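PDB 4NQ0: HAT1-interacting factor 1 from Saccharomyces cerevisiae, which chaperones histones H3 and H4 as a component of the nuclear HAT-B acetyltransferase complex and takes part in chromatin assembly and telomere silencing. Local coordinates for residues Arg232-Glu246 and Ala255-Leu269. Residues are numbered along the deposited sequence; the frame is centred on the assembly and turned at random.
Sequences RLRIGDVYILMGDIE and AIHHYLKALGYYKTL
Gly236 and Gly243 bring helices 232-246 and 255-266 together as an antiparallel hairpin, axes 7.7 Å apart at 164°, with Gly236 CA 4.1 Å from Ala262 CA. Each glycine makes way for a tyrosine: Tyr266 passes Gly236 to give its OH to Asp237 OD1 (2.7 Å), and Tyr259 passes Gly243 to reach the anti lone pair of Asp244 OD2 (2.7 Å). Along the other flank, Tyr239 fits as a knob among His258, Lys261, Ala262 and Tyr265. Lys261 CB lies over one face of its ring, its CE2 edge meets Tyr265 CE2 at 3.5 Å, and its OH hydrogen-bonds Asp180. With only the methyl of an alanine here, a gap is likely to open between His258 and Tyr265, and Asp180 to lose that hydroxyl. Ile235 CG2 sits 3.5 Å above the centre of the Tyr265 ring. His258 ND1 points almost straight at Glu246 OE1 (2.6 Å, 172°), in the imidazole plane, with Met242 SD over one face; Glu182 takes NE2. At the far end, Arg232 NE hydrogen-bonds Thr268 OG1 (3.1 Å), its guanidinium also salt-bridged to Glu229. Both helices fall largely within the predicted second TPR repeat, with helix 202-218 packed against Ile235 and Met242 and helix 273-290 against Tyr259 and Leu263.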
loop_
_atom_site.group_PDB
_atom_site.type_symbol
_atom_site.label_atom_id
_atom_site.label_comp_id
_atom_site.label_asym_id
_atom_site.label_seq_id
_atom_site.Cartn_x
_atom_site.Cartn_y
_atom_site.Cartn_z
ATOM N N ARG A 232 4.843 -8.263 -7.883
ATOM C CA ARG A 232 4.812 -6.828 -8.184
ATOM C C ARG A 232 3.428 -6.198 -8.009
ATOM O O ARG A 232 3.315 -5.070 -7.528
ATOM C CB ARG A 232 5.359 -6.589 -9.587
ATOM C CG ARG A 232 6.887 -6.593 -9.614
ATOM C CD ARG A 232 7.433 -7.266 -10.857
ATOM N NE ARG A 232 6.751 -6.783 -12.046
ATOM C CZ ARG A 232 6.460 -7.510 -13.119
ATOM N NH1 ARG A 232 6.781 -8.794 -13.202
ATOM N NH2 ARG A 232 5.824 -6.933 -14.125
ATOM N N LEU A 233 2.382 -6.930 -8.377
ATOM C CA LEU A 233 1.000 -6.498 -8.136
ATOM C C LEU A 233 0.752 -6.340 -6.641
ATOM O O LEU A 233 0.253 -5.314 -6.194
ATOM C CB LEU A 233 -0.003 -7.512 -8.710
ATOM C CG LEU A 233 -1.482 -7.328 -8.329
ATOM C CD1 LEU A 233 -2.025 -6.017 -8.864
ATOM C CD2 LEU A 233 -2.347 -8.501 -8.817
ATOM N N ARG A 234 1.107 -7.371 -5.881
ATOM C CA ARG A 234 0.871 -7.396 -4.446
ATOM C C ARG A 234 1.699 -6.360 -3.710
ATOM O O ARG A 234 1.246 -5.783 -2.723
ATOM C CB ARG A 234 1.138 -8.798 -3.885
ATOM C CG ARG A 234 0.097 -9.820 -4.337
ATOM C CD ARG A 234 -0.225 -10.822 -3.246
ATOM N NE ARG A 234 0.629 -11.995 -3.323
ATOM C CZ ARG A 234 0.782 -12.895 -2.353
ATOM N NH1 ARG A 234 0.154 -12.775 -1.187
ATOM N NH2 ARG A 234 1.593 -13.925 -2.557
ATOM N N ILE A 235 2.908 -6.128 -4.193
ATOM C CA ILE A 235 3.752 -5.072 -3.645
ATOM C C ILE A 235 3.085 -3.713 -3.834
ATOM O O ILE A 235 3.030 -2.916 -2.899
ATOM C CB ILE A 235 5.182 -5.102 -4.249
ATOM C CG1 ILE A 235 5.959 -6.290 -3.676
ATOM C CG2 ILE A 235 5.939 -3.811 -3.933
ATOM C CD1 ILE A 235 7.246 -6.604 -4.400
ATOM N N GLY A 236 2.549 -3.463 -5.030
ATOM C CA GLY A 236 1.793 -2.238 -5.291
ATOM C C GLY A 236 0.654 -2.066 -4.309
ATOM O O GLY A 236 0.487 -0.986 -3.727
ATOM N N ASP A 237 -0.113 -3.142 -4.113
ATOM C CA ASP A 237 -1.224 -3.176 -3.149
ATOM C C ASP A 237 -0.749 -2.839 -1.742
ATOM O O ASP A 237 -1.427 -2.118 -1.003
ATOM C CB ASP A 237 -1.909 -4.559 -3.132
ATOM C CG ASP A 237 -2.794 -4.808 -4.344
ATOM O OD1 ASP A 237 -3.139 -3.852 -5.072
ATOM O OD2 ASP A 237 -3.151 -5.981 -4.562
ATOM N N VAL A 238 0.425 -3.347 -1.367
ATOM C CA VAL A 238 0.972 -3.058 -0.046
ATOM C C VAL A 238 1.308 -1.577 0.088
ATOM O O VAL A 238 1.049 -0.968 1.145
ATOM C CB VAL A 238 2.204 -3.912 0.272
ATOM C CG1 VAL A 238 2.907 -3.406 1.556
ATOM C CG2 VAL A 238 1.788 -5.382 0.402
ATOM N N TYR A 239 1.869 -0.994 -0.970
ATOM C CA TYR A 239 2.238 0.422 -0.937
ATOM C C TYR A 239 0.999 1.303 -0.820
ATOM O O TYR A 239 1.025 2.298 -0.095
ATOM C CB TYR A 239 3.103 0.825 -2.147
ATOM C CG TYR A 239 4.578 0.517 -1.985
ATOM C CD1 TYR A 239 5.287 0.972 -0.877
ATOM C CD2 TYR A 239 5.272 -0.206 -2.948
ATOM C CE1 TYR A 239 6.640 0.704 -0.723
ATOM C CE2 TYR A 239 6.619 -0.483 -2.804
ATOM C CZ TYR A 239 7.293 -0.032 -1.692
ATOM O OH TYR A 239 8.613 -0.312 -1.568
ATOM N N ILE A 240 -0.084 0.944 -1.510
ATOM C CA ILE A 240 -1.355 1.660 -1.359
ATOM C C ILE A 240 -1.834 1.605 0.094
ATOM O O ILE A 240 -2.235 2.625 0.660
ATOM C CB ILE A 240 -2.482 1.113 -2.287
ATOM C CG1 ILE A 240 -2.157 1.328 -3.777
ATOM C CG2 ILE A 240 -3.822 1.773 -1.949
ATOM C CD1 ILE A 240 -2.036 2.798 -4.218
ATOM N N LEU A 241 -1.793 0.429 0.704
ATOM C CA LEU A 241 -2.205 0.286 2.105
ATOM C C LEU A 241 -1.316 1.122 3.025
ATOM O O LEU A 241 -1.813 1.799 3.907
ATOM C CB LEU A 241 -2.143 -1.179 2.561
ATOM C CG LEU A 241 -3.355 -1.792 3.263
ATOM C CD1 LEU A 241 -2.964 -3.197 3.786
ATOM C CD2 LEU A 241 -3.933 -0.932 4.400
ATOM N N MET A 242 -0.004 1.052 2.827
ATOM C CA MET A 242 0.921 1.898 3.576
ATOM C C MET A 242 0.531 3.366 3.434
ATOM O O MET A 242 0.451 4.085 4.418
ATOM C CB MET A 242 2.350 1.705 3.092
ATOM C CG MET A 242 2.986 0.420 3.554
ATOM S SD MET A 242 4.663 0.369 2.944
ATOM C CE MET A 242 5.302 -1.020 3.858
ATOM N N GLY A 243 0.237 3.785 2.206
ATOM C CA GLY A 243 -0.181 5.154 1.958
ATOM C C GLY A 243 -1.454 5.519 2.693
ATOM O O GLY A 243 -1.523 6.569 3.340
ATOM N N ASP A 244 -2.461 4.652 2.603
ATOM C CA ASP A 244 -3.740 4.890 3.274
ATOM C C ASP A 244 -3.522 5.096 4.764
ATOM O O ASP A 244 -4.037 6.045 5.344
ATOM C CB ASP A 244 -4.701 3.720 3.074
ATOM C CG ASP A 244 -5.193 3.577 1.639
ATOM O OD1 ASP A 244 -5.745 2.498 1.343
ATOM O OD2 ASP A 244 -5.058 4.521 0.816
ATOM N N ILE A 245 -2.746 4.218 5.386
ATOM C CA ILE A 245 -2.467 4.330 6.828
ATOM C C ILE A 245 -1.737 5.635 7.159
ATOM O O ILE A 245 -2.109 6.354 8.090
ATOM C CB ILE A 245 -1.628 3.145 7.333
ATOM C CG1 ILE A 245 -2.431 1.846 7.255
ATOM C CG2 ILE A 245 -1.162 3.382 8.780
ATOM C CD1 ILE A 245 -1.594 0.595 7.458
ATOM N N GLU A 246 -0.704 5.942 6.385
ATOM C CA GLU A 246 0.067 7.164 6.607
ATOM C C GLU A 246 -0.807 8.401 6.419
ATOM O O GLU A 246 -0.707 9.341 7.189
ATOM C CB GLU A 246 1.289 7.205 5.688
ATOM C CG GLU A 246 2.326 6.155 6.041
ATOM C CD GLU A 246 3.378 5.953 4.976
ATOM O OE1 GLU A 246 3.058 6.039 3.764
ATOM O OE2 GLU A 246 4.538 5.699 5.356
ATOM N N ALA A 255 2.782 9.357 2.737
ATOM C CA ALA A 255 1.659 8.780 2.005
ATOM C C ALA A 255 1.854 8.920 0.512
ATOM O O ALA A 255 1.806 7.925 -0.217
ATOM C CB ALA A 255 0.330 9.431 2.408
ATOM N N ILE A 256 2.076 10.152 0.060
ATOM C CA ILE A 256 2.149 10.438 -1.367
ATOM C C ILE A 256 3.298 9.652 -1.979
ATOM O O ILE A 256 3.155 9.081 -3.063
ATOM C CB ILE A 256 2.326 11.949 -1.660
ATOM C CG1 ILE A 256 1.128 12.742 -1.146
ATOM C CG2 ILE A 256 2.437 12.178 -3.156
ATOM C CD1 ILE A 256 1.368 14.261 -1.015
ATOM N N HIS A 257 4.420 9.593 -1.264
ATOM C CA HIS A 257 5.574 8.850 -1.736
ATOM C C HIS A 257 5.237 7.371 -1.959
ATOM O O HIS A 257 5.658 6.770 -2.952
ATOM C CB HIS A 257 6.740 9.000 -0.763
ATOM C CG HIS A 257 7.819 7.990 -0.963
ATOM N ND1 HIS A 257 8.711 8.049 -2.015
ATOM C CD2 HIS A 257 8.144 6.881 -0.255
ATOM C CE1 HIS A 257 9.544 7.025 -1.938
ATOM N NE2 HIS A 257 9.221 6.301 -0.880
ATOM N N HIS A 258 4.460 6.786 -1.052
ATOM C CA HIS A 258 4.065 5.379 -1.198
ATOM C C HIS A 258 3.041 5.140 -2.294
ATOM O O HIS A 258 3.137 4.150 -3.025
ATOM C CB HIS A 258 3.633 4.790 0.137
ATOM C CG HIS A 258 4.788 4.481 1.030
ATOM N ND1 HIS A 258 4.843 4.871 2.351
ATOM C CD2 HIS A 258 5.967 3.866 0.768
ATOM C CE1 HIS A 258 5.996 4.479 2.871
ATOM N NE2 HIS A 258 6.698 3.873 1.929
ATOM N N TYR A 259 2.073 6.036 -2.427
ATOM C CA TYR A 259 1.132 5.972 -3.565
ATOM C C TYR A 259 1.862 6.025 -4.920
ATOM O O TYR A 259 1.518 5.304 -5.868
ATOM C CB TYR A 259 0.120 7.106 -3.497
ATOM C CG TYR A 259 -0.897 7.039 -2.371
ATOM C CD1 TYR A 259 -1.431 5.828 -1.931
ATOM C CD2 TYR A 259 -1.368 8.203 -1.783
ATOM C CE1 TYR A 259 -2.377 5.779 -0.902
ATOM C CE2 TYR A 259 -2.318 8.173 -0.776
ATOM C CZ TYR A 259 -2.826 6.961 -0.339
ATOM O OH TYR A 259 -3.770 6.936 0.657
ATOM N N LEU A 260 2.871 6.888 -5.008
ATOM C CA LEU A 260 3.716 6.954 -6.196
ATOM C C LEU A 260 4.531 5.692 -6.432
ATOM O O LEU A 260 4.782 5.339 -7.585
ATOM C CB LEU A 260 4.673 8.141 -6.123
ATOM C CG LEU A 260 4.034 9.533 -6.270
ATOM C CD1 LEU A 260 5.056 10.570 -5.870
ATOM C CD2 LEU A 260 3.528 9.786 -7.677
ATOM N N LYS A 261 4.987 5.053 -5.359
ATOM C CA LYS A 261 5.682 3.769 -5.474
ATOM C C LYS A 261 4.724 2.692 -5.974
ATOM O O LYS A 261 5.093 1.885 -6.819
ATOM C CB LYS A 261 6.285 3.328 -4.129
ATOM C CG LYS A 261 7.476 4.156 -3.675
ATOM C CD LYS A 261 8.830 3.538 -4.020
ATOM C CE LYS A 261 9.089 2.275 -3.217
ATOM N NZ LYS A 261 10.417 2.227 -2.547
ATOM N N ALA A 262 3.497 2.692 -5.460
ATOM C CA ALA A 262 2.494 1.718 -5.876
ATOM C C ALA A 262 2.223 1.889 -7.364
ATOM O O ALA A 262 2.226 0.929 -8.122
ATOM C CB ALA A 262 1.198 1.891 -5.077
ATOM N N LEU A 263 2.028 3.136 -7.768
ATOM C CA LEU A 263 1.780 3.479 -9.155
ATOM C C LEU A 263 2.906 2.959 -10.052
ATOM O O LEU A 263 2.646 2.353 -11.079
ATOM C CB LEU A 263 1.602 4.996 -9.271
ATOM C CG LEU A 263 1.115 5.625 -10.573
ATOM C CD1 LEU A 263 -0.321 5.232 -10.931
ATOM C CD2 LEU A 263 1.231 7.154 -10.445
ATOM N N GLY A 264 4.155 3.165 -9.657
ATOM C CA GLY A 264 5.288 2.599 -10.397
ATOM C C GLY A 264 5.232 1.082 -10.550
ATOM O O GLY A 264 5.589 0.545 -11.597
ATOM N N TYR A 265 4.792 0.380 -9.508
ATOM C CA TYR A 265 4.702 -1.077 -9.562
ATOM C C TYR A 265 3.591 -1.536 -10.502
ATOM O O TYR A 265 3.780 -2.462 -11.282
ATOM C CB TYR A 265 4.522 -1.681 -8.161
ATOM C CG TYR A 265 5.845 -1.957 -7.481
ATOM C CD1 TYR A 265 6.515 -3.162 -7.686
ATOM C CD2 TYR A 265 6.441 -1.011 -6.660
ATOM C CE1 TYR A 265 7.725 -3.416 -7.084
ATOM C CE2 TYR A 265 7.659 -1.260 -6.056
ATOM C CZ TYR A 265 8.296 -2.467 -6.282
ATOM O OH TYR A 265 9.489 -2.733 -5.678
ATOM N N TYR A 266 2.442 -0.877 -10.441
ATOM C CA TYR A 266 1.334 -1.233 -11.325
ATOM C C TYR A 266 1.713 -1.021 -12.789
ATOM O O TYR A 266 1.248 -1.733 -13.667
ATOM C CB TYR A 266 0.094 -0.411 -10.984
ATOM C CG TYR A 266 -0.503 -0.673 -9.614
ATOM C CD1 TYR A 266 -0.575 -1.954 -9.088
ATOM C CD2 TYR A 266 -1.051 0.364 -8.870
ATOM C CE1 TYR A 266 -1.137 -2.194 -7.830
ATOM C CE2 TYR A 266 -1.618 0.131 -7.627
ATOM C CZ TYR A 266 -1.658 -1.161 -7.115
ATOM O OH TYR A 266 -2.240 -1.411 -5.895
ATOM N N LYS A 267 2.576 -0.045 -13.048
ATOM C CA LYS A 267 3.030 0.238 -14.414
ATOM C C LYS A 267 4.019 -0.772 -14.997
ATOM O O LYS A 267 4.296 -0.736 -16.192
ATOM C CB LYS A 267 3.609 1.643 -14.487
ATOM C CG LYS A 267 2.528 2.712 -14.561
ATOM C CD LYS A 267 3.141 4.090 -14.390
ATOM C CE LYS A 267 2.311 5.176 -15.056
ATOM N NZ LYS A 267 2.826 6.542 -14.681
ATOM N N THR A 268 4.541 -1.678 -14.177
ATOM C CA THR A 268 5.351 -2.788 -14.693
ATOM C C THR A 268 4.470 -3.959 -15.119
ATOM O O THR A 268 4.960 -4.949 -15.664
ATOM C CB THR A 268 6.337 -3.317 -13.640
ATOM O OG1 THR A 268 5.608 -3.976 -12.597
ATOM C CG2 THR A 268 7.195 -2.173 -13.060
ATOM N N LEU A 269 3.175 -3.861 -14.827
ATOM C CA LEU A 269 2.247 -4.967 -15.039
ATOM C C LEU A 269 1.779 -4.993 -16.482
ATOM O O LEU A 269 1.576 -3.940 -17.096
ATOM C CB LEU A 269 1.028 -4.836 -14.116
ATOM C CG LEU A 269 0.964 -5.582 -12.779
ATOM C CD1 LEU A 269 2.320 -6.067 -12.264
ATOM C CD2 LEU A 269 0.279 -4.691 -11.747
#